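PDB 4YCS: uncharacterized protein from Peptoclostridium difficile 630, which is of unknown function but may be a lipoprotein that binds a substrate for an ABC transporter of the PnrA type. Local coordinates for residues N56-D59 against I60-D64; L80-V83 against A84-P88; Y97-D100 against K101-N105; A120-I123 against A124-T128. One frame throughout, in Å; residues are numbered along the deposited sequence.

Interaction 1 (N56-D59 against I60-D64)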
loop_
_atom_site.group_PDB
_atom_site.type_symbol
_atom_site.label_atom_id
_atom_site.label_comp_id
_atom_site.label_asym_id
_atom_site.label_seq_id
_atom_site.Cartn_x
_atom_site.Cartn_y
_atom_site.Cartn_z
ATOM N N ASN A 56 9.161 3.871 -10.476
ATOM C CA ASN A 56 10.263 4.601 -9.874
ATOM C C ASN A 56 9.964 4.971 -8.402
ATOM O O ASN A 56 10.812 4.865 -7.521
ATOM C CB ASN A 56 10.574 5.872 -10.654
ATOM C CG ASN A 56 11.767 6.608 -10.096
ATOM O OD1 ASN A 56 12.882 6.101 -10.113
ATOM N ND2 ASN A 56 11.535 7.806 -9.580
ATOM N N SER A 57 8.767 5.459 -8.179
ATOM C CA SER A 57 8.344 5.883 -6.856
ATOM C C SER A 57 8.312 4.721 -5.849
ATOM O O SER A 57 8.666 4.918 -4.673
ATOM C CB SER A 57 7.003 6.596 -6.959
ATOM O OG SER A 57 7.197 7.911 -7.527
ATOM N N ILE A 58 7.863 3.538 -6.286
ATOM C CA ILE A 58 7.832 2.369 -5.428
ATOM C C ILE A 58 9.247 1.886 -5.124
ATOM O O ILE A 58 9.593 1.507 -3.961
ATOM C CB ILE A 58 6.949 1.244 -5.999
ATOM C CG1 ILE A 58 5.500 1.697 -6.111
ATOM C CG2 ILE A 58 7.010 0.033 -5.084
ATOM C CD1 ILE A 58 4.627 0.806 -6.996
ATOM N N ASP A 59 10.104 1.970 -6.133
ATOM C CA ASP A 59 11.504 1.622 -5.963
ATOM C C ASP A 59 12.202 2.511 -4.924
ATOM O O ASP A 59 12.964 2.026 -4.077
ATOM C CB ASP A 59 12.222 1.683 -7.315
ATOM C CG ASP A 59 13.650 1.241 -7.193
ATOM O OD1 ASP A 59 13.913 0.077 -7.509
ATOM O OD2 ASP A 59 14.478 2.056 -6.745
ATOM N N ILE A 60 11.927 3.817 -4.973
ATOM C CA ILE A 60 12.431 4.712 -3.945
ATOM C C ILE A 60 11.954 4.303 -2.557
ATOM O O ILE A 60 12.743 4.332 -1.615
ATOM C CB ILE A 60 12.028 6.168 -4.230
ATOM C CG1 ILE A 60 12.790 6.729 -5.472
ATOM C CG2 ILE A 60 12.294 7.030 -3.010
ATOM C CD1 ILE A 60 12.150 8.012 -6.032
ATOM N N LEU A 61 10.672 3.960 -2.398
ATOM C CA LEU A 61 10.125 3.534 -1.095
ATOM C C LEU A 61 10.795 2.271 -0.586
ATOM O O LEU A 61 10.990 2.116 0.641
ATOM C CB LEU A 61 8.598 3.347 -1.161
ATOM C CG LEU A 61 7.749 4.587 -1.482
ATOM C CD1 LEU A 61 6.284 4.243 -1.547
ATOM C CD2 LEU A 61 7.984 5.704 -0.493
ATOM N N CYS A 62 11.191 1.380 -1.508
ATOM C CA CYS A 62 11.920 0.158 -1.139
ATOM C C CYS A 62 13.319 0.439 -0.606
ATOM O O CYS A 62 13.930 -0.426 0.009
ATOM C CB CYS A 62 12.001 -0.778 -2.334
ATOM S SG CYS A 62 10.433 -1.452 -2.846
ATOM N N ASN A 63 13.801 1.663 -0.803
ATOM C CA ASN A 63 15.105 2.113 -0.256
ATOM C C ASN A 63 14.963 3.135 0.847
ATOM O O ASN A 63 15.926 3.755 1.191
ATOM C CB ASN A 63 15.967 2.668 -1.410
ATOM C CG ASN A 63 16.451 1.549 -2.310
ATOM O OD1 ASN A 63 17.380 0.835 -1.956
ATOM N ND2 ASN A 63 15.786 1.353 -3.414
ATOM N N ASP A 64 13.763 3.270 1.425
ATOM C CA ASP A 64 13.506 4.220 2.527
ATOM C C ASP A 64 13.100 3.545 3.858
ATOM O O ASP A 64 12.508 4.183 4.683
ATOM C CB ASP A 64 12.346 5.153 2.149
ATOM C CG ASP A 64 12.747 6.253 1.199
ATOM O OD1 ASP A 64 13.942 6.557 1.138
ATOM O OD2 ASP A 64 11.831 6.838 0.568
#
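The amide of Asn63 and the carboxylate of Asp59 meet one turn apart, their planes turned 42° against each other. Asn63 ND2 and Asp59 OD2 are 3.6 Å apart. The bond itself runs to the backbone: Asn63 ND2 donates to Asp59 O at 3.0 Å. The carbonyl oxygen lies somewhat out of the amide plane, and the N-H...O angle of 143° is well short of straight. The torsion of Asn63 (chi1 -72°) keeps its CG beside its own backbone N, which turns the amide back toward the helix. Asp59 O also receives a weak bond from Asn63 N. At the other end, the amide of Asn56 has the methyl CD1 of Ile60 at 3.6 Å from ND2, while Ile60 CG1 lies 3.4 Å from Asn56 O. Ordinary backbone helix bonds join the turns, from Ile60 N to Asn56 O, Leu61 N to Ser57 O and Cys62 N to Ile58 O. On the inner side Ile58 CG2 and Cys62 SG touch loosely at 4.4 Å, and both side chains face Val83 of helix 77-84 and Phe92 of strand 91-95. Asp59 OD1 and Asn63 ND2 each bond to the hydroxyl of Tyr87. The chemistry implies a polar finish to helix 54-62: the Asn63 amide donates to a carbonyl where regular backbone bonding weakens, and one tyrosine hydroxyl ties amide and carboxylate together.

Interaction 2 (L80-V83 against A84-P88)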
loop_
_atom_site.group_PDB
_atom_site.type_symbol
_atom_site.label_atom_id
_atom_site.label_comp_id
_atom_site.label_asym_id
_atom_site.label_seq_id
_atom_site.Cartn_x
_atom_site.Cartn_y
_atom_site.Cartn_z
ATOM N N LEU A 80 4.027 -2.456 -9.465
ATOM C CA LEU A 80 4.291 -3.077 -8.161
ATOM C C LEU A 80 4.847 -4.477 -8.294
ATOM O O LEU A 80 5.765 -4.855 -7.565
ATOM C CB LEU A 80 3.036 -3.108 -7.300
ATOM C CG LEU A 80 3.174 -3.700 -5.891
ATOM C CD1 LEU A 80 3.905 -2.695 -4.996
ATOM C CD2 LEU A 80 1.799 -4.060 -5.322
ATOM N N GLU A 81 4.290 -5.270 -9.193
ATOM C CA GLU A 81 4.807 -6.617 -9.435
ATOM C C GLU A 81 6.271 -6.583 -9.887
ATOM O O GLU A 81 7.105 -7.344 -9.392
ATOM C CB GLU A 81 3.962 -7.324 -10.473
ATOM C CG GLU A 81 4.416 -8.753 -10.720
ATOM C CD GLU A 81 3.438 -9.583 -11.539
ATOM O OE1 GLU A 81 2.593 -9.004 -12.281
ATOM O OE2 GLU A 81 3.532 -10.831 -11.433
HETATM N N MSE A 82 6.571 -5.693 -10.821
HETATM C CA MSE A 82 7.945 -5.460 -11.302
HETATM C C MSE A 82 8.929 -5.136 -10.184
HETATM O O MSE A 82 10.037 -5.683 -10.146
HETATM C CB MSE A 82 7.908 -4.289 -12.294
HETATM C CG MSE A 82 9.228 -4.062 -13.045
HETATM SE SE MSE A 82 9.231 -2.311 -13.999
HETATM C CE MSE A 82 10.700 -1.497 -12.948
ATOM N N VAL A 83 8.556 -4.219 -9.281
ATOM C CA VAL A 83 9.482 -3.771 -8.254
ATOM C C VAL A 83 9.588 -4.806 -7.113
ATOM O O VAL A 83 10.631 -5.014 -6.542
ATOM C CB VAL A 83 9.079 -2.387 -7.744
ATOM C CG1 VAL A 83 9.968 -1.956 -6.577
ATOM C CG2 VAL A 83 9.151 -1.364 -8.869
ATOM N N ALA A 84 8.489 -5.450 -6.790
ATOM C CA ALA A 84 8.488 -6.457 -5.764
ATOM C C ALA A 84 9.436 -7.629 -6.032
ATOM O O ALA A 84 9.927 -8.251 -5.081
ATOM C CB ALA A 84 7.074 -6.972 -5.559
ATOM N N LYS A 85 9.637 -7.961 -7.308
ATOM C CA LYS A 85 10.635 -8.956 -7.706
ATOM C C LYS A 85 12.046 -8.539 -7.314
ATOM O O LYS A 85 12.877 -9.425 -7.050
ATOM C CB LYS A 85 10.622 -9.155 -9.228
ATOM C CG LYS A 85 9.409 -9.884 -9.771
ATOM C CD LYS A 85 9.649 -10.215 -11.252
ATOM C CE LYS A 85 8.355 -10.455 -12.017
ATOM N NZ LYS A 85 7.888 -11.856 -11.830
ATOM N N LYS A 86 12.320 -7.218 -7.276
ATOM C CA LYS A 86 13.687 -6.711 -7.037
ATOM C C LYS A 86 13.989 -6.581 -5.530
ATOM O O LYS A 86 15.149 -6.374 -5.131
ATOM C CB LYS A 86 13.904 -5.348 -7.729
ATOM C CG LYS A 86 13.684 -5.323 -9.238
ATOM C CD LYS A 86 14.073 -3.981 -9.884
ATOM C CE LYS A 86 13.165 -2.828 -9.456
ATOM N NZ LYS A 86 13.130 -1.625 -10.358
ATOM N N TYR A 87 12.953 -6.700 -4.686
ATOM C CA TYR A 87 13.125 -6.555 -3.247
ATOM C C TYR A 87 12.353 -7.657 -2.518
ATOM O O TYR A 87 11.267 -7.396 -1.970
ATOM C CB TYR A 87 12.676 -5.129 -2.802
ATOM C CG TYR A 87 13.435 -4.029 -3.448
ATOM C CD1 TYR A 87 14.652 -3.637 -2.964
ATOM C CD2 TYR A 87 12.979 -3.423 -4.613
ATOM C CE1 TYR A 87 15.410 -2.658 -3.598
ATOM C CE2 TYR A 87 13.702 -2.397 -5.241
ATOM C CZ TYR A 87 14.929 -2.034 -4.719
ATOM O OH TYR A 87 15.668 -1.038 -5.268
ATOM N N PRO A 88 12.878 -8.896 -2.558
ATOM C CA PRO A 88 12.106 -10.038 -2.083
ATOM C C PRO A 88 11.678 -10.026 -0.634
ATOM O O PRO A 88 10.661 -10.627 -0.339
ATOM C CB PRO A 88 13.056 -11.228 -2.316
ATOM C CG PRO A 88 14.028 -10.772 -3.335
ATOM C CD PRO A 88 14.170 -9.311 -3.142
#
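Tyr87 packs against Val83 one turn back, where helix 77-84 runs out. The neighbouring Lys86 can be followed from its root. Lys86 CB lies 3.5 Å from Val83 O. Lys86 CG moves on toward Met82 O, at 3.8 Å. The chain then bends at chi3 (-67°), and CE passes over Val83 CA. The terminal Lys86 NZ arrives 3.6 Å from CE of Met82, a selenomethionine whose side chain runs alongside in the same direction. Beyond this, NZ forms a long, weak ion pair with Asp59 of helix 54-62.

The tyrosine ring comes across the valine obliquely. Tyr87 CD2 is 3.9 Å from Val83 CG1. The next ring atom, CE2, is close to the same methyl. Val83 O lies at the ring edge, near its plane. The ring hydroxyl points to helix 54-62.

The backbone changes its pattern here. Ala84 N gives a regular helix bond to Leu80 O at 2.9 Å, and Lys85 N only a weak one to Glu81 O. Lys86 N then reaches back three residues to Val83 O, also at 2.9 Å. It approaches from above the carbonyl plane, 58° out of it. Tyr87 N adds a weak bond to the same oxygen. Glu81 OE2 and Lys85 NZ stay 4.5 Å apart, too far for a salt bridge.

A shift from i+4 to i+3 bonding is typical of a helix C-terminus. Here it ends a helix of the parallel alpha/beta fold and leads through Pro88 to strand 91-95.

Interaction 3 (Y97-D100 against K101-N105)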
loop_
_atom_site.group_PDB
_atom_site.type_symbol
_atom_site.label_atom_id
_atom_site.label_comp_id
_atom_site.label_asym_id
_atom_site.label_seq_id
_atom_site.Cartn_x
_atom_site.Cartn_y
_atom_site.Cartn_z
ATOM N N TYR A 97 -7.107 -5.066 -6.107
ATOM C CA TYR A 97 -6.517 -5.890 -7.174
ATOM C C TYR A 97 -6.037 -7.245 -6.642
ATOM O O TYR A 97 -5.379 -7.341 -5.588
ATOM C CB TYR A 97 -5.372 -5.155 -7.893
ATOM C CG TYR A 97 -4.870 -5.927 -9.078
ATOM C CD1 TYR A 97 -3.839 -6.848 -8.952
ATOM C CD2 TYR A 97 -5.462 -5.769 -10.324
ATOM C CE1 TYR A 97 -3.399 -7.574 -10.041
ATOM C CE2 TYR A 97 -5.024 -6.487 -11.422
ATOM C CZ TYR A 97 -4.009 -7.387 -11.268
ATOM O OH TYR A 97 -3.588 -8.080 -12.345
ATOM N N GLU A 98 -6.343 -8.290 -7.394
ATOM C CA GLU A 98 -5.898 -9.634 -7.077
ATOM C C GLU A 98 -5.130 -10.162 -8.267
ATOM O O GLU A 98 -5.620 -10.111 -9.380
ATOM C CB GLU A 98 -7.089 -10.536 -6.744
ATOM C CG GLU A 98 -7.467 -10.497 -5.265
ATOM C CD GLU A 98 -8.741 -11.266 -4.938
ATOM O OE1 GLU A 98 -8.822 -12.482 -5.221
ATOM O OE2 GLU A 98 -9.669 -10.649 -4.379
ATOM N N TYR A 99 -3.915 -10.653 -8.031
ATOM C CA TYR A 99 -3.084 -11.252 -9.088
ATOM C C TYR A 99 -3.508 -12.697 -9.341
ATOM O O TYR A 99 -3.918 -13.397 -8.408
ATOM C CB TYR A 99 -1.618 -11.261 -8.671
ATOM C CG TYR A 99 -0.997 -9.898 -8.568
ATOM C CD1 TYR A 99 -1.058 -9.168 -7.391
ATOM C CD2 TYR A 99 -0.347 -9.347 -9.646
ATOM C CE1 TYR A 99 -0.499 -7.908 -7.308
ATOM C CE2 TYR A 99 0.216 -8.096 -9.571
ATOM C CZ TYR A 99 0.149 -7.380 -8.394
ATOM O OH TYR A 99 0.719 -6.144 -8.351
ATOM N N ASP A 100 -3.400 -13.159 -10.584
ATOM C CA ASP A 100 -3.744 -14.563 -10.886
ATOM C C ASP A 100 -2.743 -15.473 -10.218
ATOM O O ASP A 100 -3.113 -16.462 -9.586
ATOM C CB ASP A 100 -3.753 -14.830 -12.384
ATOM C CG ASP A 100 -4.885 -14.128 -13.081
ATOM O OD1 ASP A 100 -6.047 -14.285 -12.650
ATOM O OD2 ASP A 100 -4.616 -13.412 -14.057
ATOM N N LYS A 101 -1.475 -15.105 -10.358
ATOM C CA LYS A 101 -0.384 -15.780 -9.680
ATOM C C LYS A 101 0.226 -14.795 -8.648
ATOM O O LYS A 101 1.146 -14.031 -8.953
ATOM C CB LYS A 101 0.639 -16.325 -10.696
ATOM C CG LYS A 101 1.008 -15.380 -11.839
ATOM C CD LYS A 101 1.785 -16.077 -12.951
ATOM C CE LYS A 101 0.868 -16.555 -14.072
ATOM N NZ LYS A 101 1.639 -17.126 -15.207
ATOM N N GLN A 102 -0.317 -14.842 -7.432
ATOM C CA GLN A 102 0.035 -13.921 -6.331
ATOM C C GLN A 102 1.510 -13.945 -5.896
ATOM O O GLN A 102 1.987 -14.940 -5.376
ATOM C CB GLN A 102 -0.851 -14.184 -5.094
ATOM C CG GLN A 102 -0.868 -13.033 -4.074
ATOM C CD GLN A 102 -1.636 -11.798 -4.549
ATOM O OE1 GLN A 102 -2.485 -11.883 -5.417
ATOM N NE2 GLN A 102 -1.343 -10.654 -3.964
ATOM N N PRO A 103 2.219 -12.818 -6.048
ATOM C CA PRO A 103 3.605 -12.779 -5.563
ATOM C C PRO A 103 3.700 -12.963 -4.037
ATOM O O PRO A 103 2.835 -12.504 -3.291
ATOM C CB PRO A 103 4.108 -11.408 -6.025
ATOM C CG PRO A 103 3.161 -10.993 -7.107
ATOM C CD PRO A 103 1.840 -11.576 -6.734
ATOM N N SER A 104 4.723 -13.674 -3.595
ATOM C CA SER A 104 4.847 -14.081 -2.203
ATOM C C SER A 104 4.957 -12.882 -1.225
ATOM O O SER A 104 4.639 -13.032 -0.041
ATOM C CB SER A 104 6.066 -15.004 -2.033
ATOM O OG SER A 104 7.252 -14.358 -2.448
ATOM N N ASN A 105 5.430 -11.729 -1.711
ATOM C CA ASN A 105 5.590 -10.536 -0.854
ATOM C C ASN A 105 4.494 -9.486 -1.071
ATOM O O ASN A 105 4.643 -8.335 -0.637
ATOM C CB ASN A 105 7.014 -9.920 -0.979
ATOM C CG ASN A 105 7.368 -9.487 -2.382
ATOM O OD1 ASN A 105 6.664 -9.759 -3.345
ATOM N ND2 ASN A 105 8.468 -8.808 -2.498
#
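A loop between the last two strands of the parallel sheet, 91-95 and 106-109, turns back on itself at Asp100 and Lys101, bringing Tyr99 against Gln102 and Pro103. Gln102 OE1 accepts a hydrogen bond from Tyr99 N at 3.2 Å. The bond is bent, with an N-H...O angle of 143°, and the donor is tilted a little from the carbonyl plane. The glutamine starts with CG opposite its backbone N and then bends at chi2 (72°), which folds the amide back over the turn. The same Gln102 OE1 lies at the edge of the Tyr99 ring and 3.4 Å from Tyr99 CB. The amide plane stands 71° from the ring plane, and Gln102 NE2 is 3.7 Å from Tyr99 CD1.

Pro103 makes a CH-pi contact over one face of the ring. Pro103 CD is 4.1 Å from the centroid of the Tyr99 ring. The point of contact is displaced toward the root of the ring, with Pro103 CD 3.8 Å from Tyr99 CG. On the opposite face Tyr97 CE1 stands over the centre of the Tyr99 ring, 3.5 Å above the plane. The ring is thus sandwiched, and the backbone N-H of Tyr99 is held as well.

The ring of Tyr99 is buried against Leu80 of helix 77-84, Ile94 of strand 91-95 and Ile106 of strand 106-109. Its hydroxyl bonds to Ala77 O at the start of that helix, while Gln102 NE2 is held by Ile106 O and Ser108 OG on strand 106-109.

Interaction 4 (A120-I123 against A124-T128)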
loop_
_atom_site.group_PDB
_atom_site.type_symbol
_atom_site.label_atom_id
_atom_site.label_comp_id
_atom_site.label_asym_id
_atom_site.label_seq_id
_atom_site.Cartn_x
_atom_site.Cartn_y
_atom_site.Cartn_z
ATOM N N ALA A 120 -6.959 -2.012 8.611
ATOM C CA ALA A 120 -6.235 -1.564 9.842
ATOM C C ALA A 120 -5.738 -2.751 10.635
ATOM O O ALA A 120 -4.667 -2.724 11.250
ATOM C CB ALA A 120 -7.163 -0.731 10.705
ATOM N N GLY A 121 -6.562 -3.799 10.614
ATOM C CA GLY A 121 -6.265 -5.022 11.303
ATOM C C GLY A 121 -5.081 -5.700 10.659
ATOM O O GLY A 121 -4.171 -6.184 11.333
ATOM N N LEU A 122 -5.109 -5.723 9.335
ATOM C CA LEU A 122 -4.024 -6.375 8.583
ATOM C C LEU A 122 -2.698 -5.692 8.873
ATOM O O LEU A 122 -1.691 -6.344 9.042
ATOM C CB LEU A 122 -4.318 -6.327 7.104
ATOM C CG LEU A 122 -3.255 -7.033 6.307
ATOM C CD1 LEU A 122 -3.663 -8.457 5.995
ATOM C CD2 LEU A 122 -2.967 -6.246 5.063
ATOM N N ILE A 123 -2.715 -4.364 8.950
ATOM C CA ILE A 123 -1.512 -3.595 9.165
ATOM C C ILE A 123 -1.007 -3.971 10.568
ATOM O O ILE A 123 0.185 -4.232 10.775
ATOM C CB ILE A 123 -1.801 -2.074 9.000
ATOM C CG1 ILE A 123 -2.206 -1.752 7.525
ATOM C CG2 ILE A 123 -0.590 -1.268 9.392
ATOM C CD1 ILE A 123 -2.848 -0.403 7.236
ATOM N N ALA A 124 -1.912 -3.985 11.542
ATOM C CA ALA A 124 -1.551 -4.343 12.919
ATOM C C ALA A 124 -0.926 -5.724 13.026
ATOM O O ALA A 124 0.068 -5.928 13.717
ATOM C CB ALA A 124 -2.771 -4.274 13.810
ATOM N N GLY A 125 -1.525 -6.684 12.350
ATOM C CA GLY A 125 -1.017 -8.043 12.374
ATOM C C GLY A 125 0.328 -8.123 11.705
ATOM O O GLY A 125 1.208 -8.810 12.188
ATOM N N LYS A 126 0.505 -7.434 10.585
ATOM C CA LYS A 126 1.837 -7.431 9.926
ATOM C C LYS A 126 2.934 -6.763 10.747
ATOM O O LYS A 126 4.077 -7.154 10.656
ATOM C CB LYS A 126 1.786 -6.761 8.547
ATOM C CG LYS A 126 0.970 -7.587 7.560
ATOM C CD LYS A 126 1.132 -7.132 6.142
ATOM C CE LYS A 126 1.921 -8.146 5.343
ATOM N NZ LYS A 126 1.068 -9.316 5.001
HETATM N N MSE A 127 2.591 -5.720 11.493
HETATM C CA MSE A 127 3.572 -4.925 12.237
HETATM C C MSE A 127 3.909 -5.611 13.539
HETATM O O MSE A 127 4.894 -5.271 14.195
HETATM C CB MSE A 127 3.042 -3.542 12.595
HETATM C CG MSE A 127 2.756 -2.654 11.408
HETATM SE SE MSE A 127 4.376 -2.315 10.368
HETATM C CE MSE A 127 4.290 -3.689 9.001
ATOM N N THR A 128 3.099 -6.592 13.933
ATOM C CA THR A 128 3.339 -7.333 15.179
ATOM C C THR A 128 3.619 -8.810 14.829
ATOM O O THR A 128 2.717 -9.618 14.566
ATOM C CB THR A 128 2.138 -7.199 16.131
ATOM O OG1 THR A 128 0.961 -7.668 15.449
ATOM C CG2 THR A 128 1.951 -5.718 16.583
ATOM O OXT THR A 128 4.784 -9.216 14.784
#
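Ile123 and Met127, a selenomethionine, lie side by side one turn apart on helix 118-127 and point the same way. The isoleucine branch Ile123 CG2 touches Met127 CG at 4.1 Å. This branch is set opposite the backbone N and beside the carbonyl carbon, which brings CG2 to the methionine. Met127 has its CG beside its own N (chi1 -64°), which places CG only 3.1 Å from Ile123 O. The chain then bends at chi2 (-61°) and chi3 and is folded.

Lys126 begins in a like way. Lys126 CG lies 3.3 Å from Leu122 O, and bends at chi3 and chi4 follow. Lys126 CD passes Leu122 CD2 at 4.3 Å before NZ reaches the hydroxyl of Thr107.

Regular backbone bonds join the turns, among them Met127 N to Ile123 O at 2.9 Å. At the end of the crystallised fragment Thr128 OG1 bonds to Ala124 O at 2.6 Å, four residues back.

Ile123 and Met127 face strand 68-72, meeting Ile70 and Leu68. Ala124 touches Leu39 in the loop after helix 22-38, and Lys126 reaches strand 106-109.

Interactions 1, 2 and 4 lie at helix C-terminal ends, while interaction 3 is a loop turn. Interactions 1 and 2 are partly buried and touch: Cys62 SG packs on Val83 CG1 at 3.8 Å. Together they join helices 54-62 and 77-84. Interaction 3 borders interaction 2, where Asn105 ND2 bonds to Ala84 O at 3.0 Å. Although a surface contact, it buries one aromatic ring. Interaction 4, also a surface contact, stands apart, with its centre about 21 Å from those of interactions 1 and 2. It uses apolar packing and backbone bonds, with a terminal hydroxyl bond. Interaction 1 uses amide and carboxylate groups, and interaction 3 a ring face and a side-chain-to-backbone bond.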